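Local coordinates for molybdopterin-guanine dinucleotide biosynthesis protein A (MobA) (Archaeoglobus fulgidus, PDB 3NGW) that probably transfers a guanylyl group from GTP to molybdopterin in molybdenum cofactor biosynthesis, at residues Arg12-Cys24 against Ile179-Ser193. Sequence-based numbering, arbitrary orientation.
With CA (calcium ion), chain C.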
loop_
_atom_site.group_PDB
_atom_site.type_symbol
_atom_site.label_atom_id
_atom_site.label_comp_id
_atom_site.label_asym_id
_atom_site.label_seq_id
_atom_site.Cartn_x
_atom_site.Cartn_y
_atom_site.Cartn_z
ATOM N N ARG A 12 0.221 7.292 14.643
ATOM C CA ARG A 12 -0.213 8.313 15.582
ATOM C C ARG A 12 -1.045 7.718 16.702
ATOM O O ARG A 12 -0.729 7.895 17.880
ATOM C CB ARG A 12 -1.024 9.382 14.865
ATOM C CG ARG A 12 -0.841 10.754 15.459
ATOM C CD ARG A 12 -0.264 11.680 14.420
ATOM N NE ARG A 12 0.844 12.459 14.952
ATOM C CZ ARG A 12 1.644 13.212 14.206
ATOM N NH1 ARG A 12 1.453 13.285 12.894
ATOM N NH2 ARG A 12 2.641 13.885 14.766
ATOM N N ARG A 13 -2.111 7.014 16.338
ATOM C CA ARG A 13 -2.975 6.406 17.340
ATOM C C ARG A 13 -2.295 5.243 18.081
ATOM O O ARG A 13 -2.806 4.790 19.102
ATOM C CB ARG A 13 -4.290 5.921 16.708
ATOM C CG ARG A 13 -5.274 7.012 16.243
ATOM C CD ARG A 13 -5.693 7.961 17.372
ATOM N NE ARG A 13 -5.744 7.276 18.659
ATOM C CZ ARG A 13 -6.700 6.430 19.035
ATOM N NH1 ARG A 13 -6.642 5.849 20.225
ATOM N NH2 ARG A 13 -7.723 6.175 18.240
ATOM N N ILE A 14 -1.154 4.757 17.588
ATOM C CA ILE A 14 -0.461 3.657 18.267
ATOM C C ILE A 14 0.818 4.075 18.989
ATOM O O ILE A 14 1.500 3.247 19.599
ATOM C CB ILE A 14 -0.132 2.478 17.318
ATOM C CG1 ILE A 14 0.384 2.991 15.984
ATOM C CG2 ILE A 14 -1.376 1.612 17.126
ATOM C CD1 ILE A 14 -0.712 3.538 15.075
ATOM N N GLY A 15 1.133 5.363 18.918
ATOM C CA GLY A 15 2.308 5.896 19.588
ATOM C C GLY A 15 3.651 5.296 19.223
ATOM O O GLY A 15 4.498 5.100 20.096
HETATM N N MSE A 16 3.849 5.015 17.938
HETATM C CA MSE A 16 5.104 4.451 17.457
HETATM C C MSE A 16 5.034 4.205 15.954
HETATM O O MSE A 16 3.977 3.865 15.425
HETATM C CB MSE A 16 5.412 3.140 18.174
HETATM C CG MSE A 16 4.438 2.024 17.867
HETATM SE SE MSE A 16 5.071 0.332 18.550
HETATM C CE MSE A 16 3.992 0.260 20.163
ATOM N N GLU A 17 6.161 4.377 15.270
ATOM C CA GLU A 17 6.197 4.173 13.830
ATOM C C GLU A 17 5.670 2.801 13.466
ATOM O O GLU A 17 5.981 1.809 14.119
ATOM C CB GLU A 17 7.616 4.357 13.301
ATOM C CG GLU A 17 8.036 5.814 13.245
ATOM C CD GLU A 17 9.414 5.999 12.666
ATOM O OE1 GLU A 17 9.645 5.573 11.514
ATOM O OE2 GLU A 17 10.271 6.575 13.363
ATOM N N LYS A 18 4.867 2.754 12.415
ATOM C CA LYS A 18 4.265 1.508 11.982
ATOM C C LYS A 18 5.262 0.376 11.778
ATOM O O LYS A 18 4.994 -0.774 12.141
ATOM C CB LYS A 18 3.488 1.722 10.692
ATOM C CG LYS A 18 2.044 1.294 10.778
ATOM C CD LYS A 18 1.215 2.317 11.515
ATOM C CE LYS A 18 -0.249 2.051 11.295
ATOM N NZ LYS A 18 -1.030 3.308 11.370
ATOM N N THR A 19 6.407 0.700 11.191
ATOM C CA THR A 19 7.434 -0.295 10.914
ATOM C C THR A 19 7.915 -1.015 12.165
ATOM O O THR A 19 8.233 -2.206 12.133
ATOM C CB THR A 19 8.647 0.353 10.216
ATOM O OG1 THR A 19 9.181 1.390 11.046
ATOM C CG2 THR A 19 8.239 0.951 8.885
ATOM N N GLU A 20 7.947 -0.289 13.272
ATOM C CA GLU A 20 8.417 -0.845 14.528
ATOM C C GLU A 20 7.390 -1.653 15.323
ATOM O O GLU A 20 7.752 -2.350 16.267
ATOM C CB GLU A 20 8.996 0.285 15.383
ATOM C CG GLU A 20 10.065 1.104 14.652
ATOM C CD GLU A 20 11.043 0.230 13.857
ATOM O OE1 GLU A 20 11.677 -0.659 14.460
ATOM O OE2 GLU A 20 11.177 0.433 12.630
ATOM N N VAL A 21 6.120 -1.566 14.942
ATOM C CA VAL A 21 5.064 -2.304 15.630
ATOM C C VAL A 21 5.371 -3.800 15.671
ATOM O O VAL A 21 5.738 -4.399 14.658
ATOM C CB VAL A 21 3.703 -2.103 14.939
ATOM C CG1 VAL A 21 2.628 -2.903 15.650
ATOM C CG2 VAL A 21 3.351 -0.630 14.917
HETATM N N MSE A 22 5.214 -4.396 16.849
HETATM C CA MSE A 22 5.488 -5.819 17.043
HETATM C C MSE A 22 4.267 -6.689 16.814
HETATM O O MSE A 22 3.301 -6.624 17.568
HETATM C CB MSE A 22 6.009 -6.063 18.457
HETATM C CG MSE A 22 7.411 -5.556 18.682
HETATM SE SE MSE A 22 8.710 -6.628 17.732
HETATM C CE MSE A 22 8.955 -8.011 19.086
ATOM N N LEU A 23 4.324 -7.508 15.776
ATOM C CA LEU A 23 3.228 -8.400 15.458
ATOM C C LEU A 23 3.745 -9.820 15.609
ATOM O O LEU A 23 4.596 -10.257 14.837
ATOM C CB LEU A 23 2.771 -8.182 14.026
ATOM C CG LEU A 23 1.271 -8.105 13.762
ATOM C CD1 LEU A 23 1.052 -8.475 12.311
ATOM C CD2 LEU A 23 0.490 -9.042 14.669
ATOM N N CYS A 24 3.237 -10.535 16.606
ATOM C CA CYS A 24 3.661 -11.904 16.855
ATOM C C CYS A 24 5.175 -12.001 16.949
ATOM O O CYS A 24 5.787 -12.877 16.344
ATOM C CB CYS A 24 3.145 -12.838 15.757
ATOM S SG CYS A 24 1.534 -13.603 16.157
ATOM N N ILE A 179 -4.257 -1.890 10.569
ATOM C CA ILE A 179 -3.823 -1.678 11.942
ATOM C C ILE A 179 -3.563 -0.193 12.151
ATOM O O ILE A 179 -2.553 0.332 11.683
ATOM C CB ILE A 179 -2.519 -2.407 12.263
ATOM C CG1 ILE A 179 -2.706 -3.916 12.117
ATOM C CG2 ILE A 179 -2.069 -2.047 13.674
ATOM C CD1 ILE A 179 -1.468 -4.715 12.486
ATOM N N ASN A 180 -4.467 0.487 12.853
ATOM C CA ASN A 180 -4.298 1.919 13.102
ATOM C C ASN A 180 -4.463 2.319 14.567
ATOM O O ASN A 180 -3.853 3.288 15.016
ATOM C CB ASN A 180 -5.299 2.732 12.270
ATOM C CG ASN A 180 -5.164 2.486 10.776
ATOM O OD1 ASN A 180 -5.474 1.401 10.281
ATOM N ND2 ASN A 180 -4.697 3.498 10.048
ATOM N N THR A 181 -5.285 1.580 15.306
ATOM C CA THR A 181 -5.554 1.903 16.704
ATOM C C THR A 181 -5.351 0.758 17.702
ATOM O O THR A 181 -5.234 -0.395 17.321
ATOM C CB THR A 181 -6.990 2.398 16.857
ATOM O OG1 THR A 181 -7.880 1.438 16.280
ATOM C CG2 THR A 181 -7.171 3.713 16.165
ATOM N N PRO A 182 -5.324 1.074 19.007
ATOM C CA PRO A 182 -5.132 0.056 20.047
ATOM C C PRO A 182 -5.970 -1.210 19.879
ATOM O O PRO A 182 -5.461 -2.314 20.069
ATOM C CB PRO A 182 -5.466 0.809 21.327
ATOM C CG PRO A 182 -4.937 2.195 21.019
ATOM C CD PRO A 182 -5.461 2.415 19.608
ATOM N N ASP A 183 -7.247 -1.066 19.535
ATOM C CA ASP A 183 -8.087 -2.242 19.347
ATOM C C ASP A 183 -7.616 -3.130 18.172
ATOM O O ASP A 183 -7.902 -4.326 18.143
ATOM C CB ASP A 183 -9.558 -1.840 19.161
ATOM C CG ASP A 183 -9.753 -0.768 18.106
ATOM O OD1 ASP A 183 -10.674 -0.912 17.288
ATOM O OD2 ASP A 183 -9.007 0.226 18.101
ATOM N N ASP A 184 -6.889 -2.549 17.219
ATOM C CA ASP A 184 -6.374 -3.307 16.090
ATOM C C ASP A 184 -5.207 -4.197 16.499
ATOM O O ASP A 184 -5.149 -5.345 16.080
ATOM C CB ASP A 184 -5.910 -2.381 14.969
ATOM C CG ASP A 184 -7.050 -1.607 14.342
ATOM O OD1 ASP A 184 -8.176 -2.135 14.334
ATOM O OD2 ASP A 184 -6.828 -0.479 13.850
ATOM N N LEU A 185 -4.263 -3.670 17.280
ATOM C CA LEU A 185 -3.122 -4.476 17.729
ATOM C C LEU A 185 -3.626 -5.699 18.477
ATOM O O LEU A 185 -3.102 -6.795 18.308
ATOM C CB LEU A 185 -2.187 -3.674 18.650
ATOM C CG LEU A 185 -1.159 -2.753 17.982
ATOM C CD1 LEU A 185 -1.884 -1.839 17.036
ATOM C CD2 LEU A 185 -0.388 -1.948 19.020
ATOM N N LYS A 186 -4.652 -5.506 19.299
ATOM C CA LYS A 186 -5.219 -6.600 20.067
ATOM C C LYS A 186 -5.764 -7.655 19.126
ATOM O O LYS A 186 -5.511 -8.837 19.317
ATOM C CB LYS A 186 -6.337 -6.090 20.971
ATOM C CG LYS A 186 -6.880 -7.110 21.962
ATOM C CD LYS A 186 -7.898 -6.447 22.896
ATOM C CE LYS A 186 -8.427 -7.388 23.970
ATOM N NZ LYS A 186 -9.248 -8.483 23.405
ATOM N N ARG A 187 -6.509 -7.231 18.107
ATOM C CA ARG A 187 -7.069 -8.191 17.156
ATOM C C ARG A 187 -5.970 -8.769 16.270
ATOM O O ARG A 187 -5.902 -9.983 16.069
ATOM C CB ARG A 187 -8.146 -7.541 16.279
ATOM C CG ARG A 187 -9.348 -8.456 16.041
ATOM C CD ARG A 187 -9.692 -8.656 14.566
ATOM N NE ARG A 187 -10.248 -7.460 13.933
ATOM C CZ ARG A 187 -10.765 -7.436 12.704
ATOM N NH1 ARG A 187 -11.243 -6.303 12.200
ATOM N NH2 ARG A 187 -10.814 -8.548 11.978
ATOM N N ALA A 188 -5.118 -7.892 15.743
ATOM C CA ALA A 188 -4.012 -8.303 14.885
ATOM C C ALA A 188 -3.252 -9.444 15.542
ATOM O O ALA A 188 -2.893 -10.418 14.885
ATOM C CB ALA A 188 -3.079 -7.135 14.631
ATOM N N GLU A 189 -3.014 -9.319 16.842
ATOM C CA GLU A 189 -2.313 -10.349 17.594
ATOM C C GLU A 189 -3.062 -11.669 17.545
ATOM O O GLU A 189 -2.459 -12.702 17.290
ATOM C CB GLU A 189 -2.141 -9.934 19.055
ATOM C CG GLU A 189 -0.800 -9.312 19.391
ATOM C CD GLU A 189 0.369 -10.245 19.110
ATOM O OE1 GLU A 189 0.313 -11.429 19.506
ATOM O OE2 GLU A 189 1.357 -9.784 18.505
ATOM N N GLU A 190 -4.370 -11.639 17.786
ATOM C CA GLU A 190 -5.166 -12.867 17.772
ATOM C C GLU A 190 -5.106 -13.539 16.406
ATOM O O GLU A 190 -5.036 -14.760 16.308
ATOM C CB GLU A 190 -6.631 -12.569 18.115
ATOM C CG GLU A 190 -6.848 -11.593 19.268
ATOM C CD GLU A 190 -8.334 -11.346 19.576
ATOM O OE1 GLU A 190 -9.152 -11.285 18.623
ATOM O OE2 GLU A 190 -8.677 -11.192 20.774
ATOM N N ILE A 191 -5.139 -12.729 15.354
ATOM C CA ILE A 191 -5.096 -13.235 13.990
ATOM C C ILE A 191 -3.764 -13.914 13.678
ATOM O O ILE A 191 -3.746 -15.055 13.217
ATOM C CB ILE A 191 -5.347 -12.094 12.969
ATOM C CG1 ILE A 191 -6.777 -11.571 13.133
ATOM C CG2 ILE A 191 -5.123 -12.586 11.551
ATOM C CD1 ILE A 191 -7.095 -10.371 12.278
ATOM N N CYS A 192 -2.652 -13.223 13.926
ATOM C CA CYS A 192 -1.343 -13.808 13.652
ATOM C C CYS A 192 -1.075 -14.994 14.573
ATOM O O CYS A 192 -0.194 -15.803 14.298
ATOM C CB CYS A 192 -0.225 -12.765 13.802
ATOM S SG CYS A 192 0.155 -12.255 15.509
ATOM N N SER A 193 -1.836 -15.099 15.660
ATOM C CA SER A 193 -1.669 -16.205 16.600
ATOM C C SER A 193 -2.302 -17.477 16.058
ATOM O O SER A 193 -1.694 -18.548 16.089
ATOM C CB SER A 193 -2.298 -15.871 17.953
ATOM O OG SER A 193 -1.510 -14.933 18.664
HETATM CA CA CA C . -9.432 -0.502 12.664
#
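L185 projects from helix 182-193 into the hollow between I14 and V21. Its CD1 meets I14 CG2 at 3.5 Å, and its CG lies 4.4 Å from V21 CG1. The other branch of I14 fills the bend before the helix, where its CD1 rests against N180 O. One turn further on, the bump comes from the other segment. L23 CD2 leans on the small A188, 4.0 Å from A188 CB, and presses closely on C192, 3.3 Å from its SG. C24 then bonds covalently to C192, with a disulfide torsion of 92°. Beside it, C24 N donates to E189 OE2 at 2.8 Å, nearly straight at 165°. The bond meets the syn side of the carboxylate, somewhat out of its plane. A bend at chi2 (-60°) brings the acid group round to C24.

At the other end, R13 lies over the start of the helix. Its CB touches N180 O, and its NH2 passes 3.3 Å from T181 CG2. Its side chain crosses the P182 ring at about a right angle. K18 reaches the bend from the 12-24 side, with CE against I179 O, and its NZ forms a salt bridge with D92. D184 OD2 accepts both N180 N and T181 N, which steadies this bend. The D184 carboxylate also holds a calcium ion through both oxygens, with OD1 2.6 Å from the metal. Thus a disulfide-linked C-terminal helix packs beside residues 12-24. Here R13, G15 and K18 are consistent with the R-x-G-x-x-K end of the signature loop of MobA-like GT-A nucleotidyltransferases.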